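Local coordinates for protein dihydrofolate reductase (PDB 4M7V) that probably reduces 7,8-dihydrofolate to tetrahydrofolate with NADPH, a key step of folate metabolism that feeds glycine, purine and DNA precursor synthesis, at residues M9-W14 with V120-M125. Residues are numbered along the deposited sequence; the frame is centred on the assembly and turned at random.
Sequences MLAAIW and VLYRTM. With RAR (5-(3,4-dimethoxy-5-{(1E)-3-oxo-3-[(1S)-1-propylphthalazin-2(1H)-yl]prop-1-en-1-yl}benzyl)pyrimidine-2,4-diamine), chain B.
Ala12 and Trp14 exchange backbone hydrogen bonds with Val120, Tyr122 and Thr124, pairing two parallel neighbours in the central sheet of the dihydrofolate reductase fold. Ala12 N reaches Val120 O, Tyr122 N meets Ala12 O at 2.7 Å, Trp14 N reaches Tyr122 O, and Thr124 N meets Trp14 O at 2.8 Å; Val120 N to Leu10 O, at 3.5 Å, is weak. Tyr122 O, which accepts from Trp14 N, is also approached by Ile13 CA (3.1 Å) in a CA-H...O contact.

Apolar packing follows on both faces. Ala11 CB touches Tyr122 CE1 (3.8 Å), and the edge of that ring is turned to Ile13. On the other face, Ala12 CB meets Leu121 CD2, and Leu121 CD1 lies at the edge of the Trp14 ring. With its CG between the backbone N and the carbonyl carbon (chi1 74°), Trp14 lays one indole face against Arg123, whose CB forms a CH-pi contact, 3.9 Å from the centroid of the six-membered ring. Trp14 NE1 is hydrogen-bonded to Gln16 OE1, while Arg123 forms a salt bridge with Glu165.

At the C-terminal end of 9-14 the strand pair meets the bound inhibitor RAR. Its N01 donates to Ile13 O (2.9 Å), and one water donates to both Trp14 O and Thr124 OG1 while accepting from inhibitor N35 (3.0 Å). Asp35 OD1 is hydrogen-bonded to both Thr124 OG1 and the inhibitor. Ile13 O grips the diaminopyrimidine directly, and Trp14 O reaches it through water; the sheet backbone thus forms part of the inhibitor site.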
# COMPACT_ATOMS: atom_id res chain seq x y z
N MET A 9 -3.06 14.73 0.01
CA MET A 9 -2.99 13.75 -1.06
C MET A 9 -3.17 12.31 -0.56
O MET A 9 -2.69 11.94 0.51
CB MET A 9 -1.65 13.88 -1.80
CG MET A 9 -1.41 12.86 -2.92
SD MET A 9 0.19 13.01 -3.79
CE MET A 9 1.39 12.64 -2.50
N LEU A 10 -3.88 11.52 -1.36
CA LEU A 10 -3.96 10.08 -1.19
C LEU A 10 -3.11 9.36 -2.23
O LEU A 10 -3.22 9.60 -3.42
CB LEU A 10 -5.40 9.61 -1.30
CG LEU A 10 -6.21 9.90 -0.04
CD1 LEU A 10 -7.64 10.16 -0.41
CD2 LEU A 10 -6.11 8.71 0.93
N ALA A 11 -2.26 8.46 -1.74
CA ALA A 11 -1.45 7.58 -2.56
C ALA A 11 -1.72 6.13 -2.19
O ALA A 11 -2.09 5.83 -1.05
CB ALA A 11 0.02 7.90 -2.38
N ALA A 12 -1.54 5.24 -3.16
CA ALA A 12 -1.61 3.80 -2.93
C ALA A 12 -0.25 3.18 -3.24
O ALA A 12 0.39 3.51 -4.24
CB ALA A 12 -2.68 3.18 -3.79
N ILE A 13 0.22 2.30 -2.36
CA ILE A 13 1.49 1.63 -2.58
C ILE A 13 1.34 0.12 -2.43
O ILE A 13 0.69 -0.34 -1.50
CB ILE A 13 2.57 2.16 -1.61
CG1 ILE A 13 3.92 1.50 -1.92
CG2 ILE A 13 2.17 1.93 -0.16
CD1 ILE A 13 5.12 2.34 -1.43
N TRP A 14 1.89 -0.65 -3.36
CA TRP A 14 1.92 -2.10 -3.19
C TRP A 14 3.06 -2.78 -3.93
O TRP A 14 3.67 -2.21 -4.85
CB TRP A 14 0.59 -2.72 -3.62
CG TRP A 14 0.35 -2.78 -5.09
CD1 TRP A 14 0.51 -3.88 -5.91
CD2 TRP A 14 -0.11 -1.72 -5.93
NE1 TRP A 14 0.17 -3.56 -7.21
CE2 TRP A 14 -0.22 -2.25 -7.25
CE3 TRP A 14 -0.45 -0.39 -5.70
CZ2 TRP A 14 -0.65 -1.47 -8.32
CZ3 TRP A 14 -0.87 0.39 -6.77
CH2 TRP A 14 -0.97 -0.15 -8.07
N VAL A 120 -1.83 9.31 -6.60
CA VAL A 120 -0.59 8.70 -7.03
C VAL A 120 -0.66 7.21 -6.75
O VAL A 120 -1.24 6.79 -5.74
CB VAL A 120 0.63 9.31 -6.32
CG1 VAL A 120 1.92 8.66 -6.80
CG2 VAL A 120 0.69 10.82 -6.52
N LEU A 121 -0.10 6.41 -7.67
CA LEU A 121 0.13 4.98 -7.43
C LEU A 121 1.62 4.69 -7.41
O LEU A 121 2.35 5.07 -8.34
CB LEU A 121 -0.55 4.13 -8.49
CG LEU A 121 -2.06 4.31 -8.66
CD1 LEU A 121 -2.62 3.28 -9.64
CD2 LEU A 121 -2.77 4.22 -7.31
N TYR A 122 2.07 4.03 -6.34
CA TYR A 122 3.41 3.45 -6.31
C TYR A 122 3.32 1.93 -6.30
O TYR A 122 2.73 1.34 -5.40
CB TYR A 122 4.20 3.88 -5.09
CG TYR A 122 4.26 5.36 -4.85
CD1 TYR A 122 3.57 5.93 -3.79
CD2 TYR A 122 5.04 6.19 -5.64
CE1 TYR A 122 3.63 7.28 -3.54
CE2 TYR A 122 5.11 7.54 -5.39
CZ TYR A 122 4.40 8.08 -4.34
OH TYR A 122 4.46 9.42 -4.08
N ARG A 123 3.95 1.30 -7.28
CA ARG A 123 3.92 -0.14 -7.38
C ARG A 123 5.33 -0.70 -7.56
O ARG A 123 6.13 -0.16 -8.35
CB ARG A 123 3.04 -0.56 -8.54
CG ARG A 123 3.20 -2.00 -8.96
CD ARG A 123 2.15 -2.38 -9.99
NE ARG A 123 2.58 -2.13 -11.36
CZ ARG A 123 2.02 -2.71 -12.42
NH1 ARG A 123 1.03 -3.58 -12.24
NH2 ARG A 123 2.47 -2.46 -13.65
N THR A 124 5.64 -1.75 -6.81
CA THR A 124 6.82 -2.54 -7.12
C THR A 124 6.41 -3.76 -7.95
O THR A 124 5.69 -4.62 -7.46
CB THR A 124 7.54 -2.99 -5.85
OG1 THR A 124 7.84 -1.83 -5.07
CG2 THR A 124 8.82 -3.74 -6.18
N MET A 125 6.84 -3.82 -9.20
CA MET A 125 6.60 -5.02 -10.01
C MET A 125 7.76 -5.99 -9.81
O MET A 125 8.90 -5.68 -10.12
CB MET A 125 6.41 -4.64 -11.49
CG MET A 125 6.11 -5.83 -12.43
SD MET A 125 4.49 -6.64 -12.17
CE MET A 125 3.60 -5.23 -11.67
N01 RAR B . 1.76 -1.87 0.71
C02 RAR B . 3.08 -2.38 0.50
C03 RAR B . 3.58 -3.31 1.33
C04 RAR B . 2.75 -3.79 2.48
C05 RAR B . 3.55 -4.47 3.53
C06 RAR B . 3.32 -5.83 3.86
C07 RAR B . 4.04 -6.43 4.85
O08 RAR B . 3.80 -7.75 5.19
C09 RAR B . 2.60 -8.32 4.82
C10 RAR B . 5.08 -5.66 5.59
O11 RAR B . 5.82 -6.28 6.55
C12 RAR B . 6.70 -7.28 6.17
C13 RAR B . 5.30 -4.35 5.28
C14 RAR B . 6.27 -3.53 6.07
C15 RAR B . 7.59 -3.82 6.05
C16 RAR B . 8.41 -3.64 7.27
N17 RAR B . 8.92 -2.33 7.53
N18 RAR B . 8.35 -1.20 6.79
C19 RAR B . 9.23 -0.02 6.67
C20 RAR B . 10.02 -2.15 8.48
C21 RAR B . 11.21 -3.04 8.45
C22 RAR B . 12.39 -2.58 7.67
C23 RAR B . 12.14 -2.13 6.27
C24 RAR B . 10.33 -0.69 8.81
C25 RAR B . 10.02 0.29 7.92
C26 RAR B . 10.43 1.62 8.20
C27 RAR B . 11.13 1.92 9.40
C28 RAR B . 11.46 0.90 10.31
C29 RAR B . 11.09 -0.39 10.05
O30 RAR B . 8.86 -4.64 7.82
C31 RAR B . 4.55 -3.73 4.27
C32 RAR B . 4.87 -3.79 1.11
N33 RAR B . 5.63 -3.30 0.07
C34 RAR B . 5.10 -2.35 -0.78
N35 RAR B . 5.87 -1.87 -1.87
N36 RAR B . 3.86 -1.89 -0.58
O HOH W 1 5.83 0.11 -4.15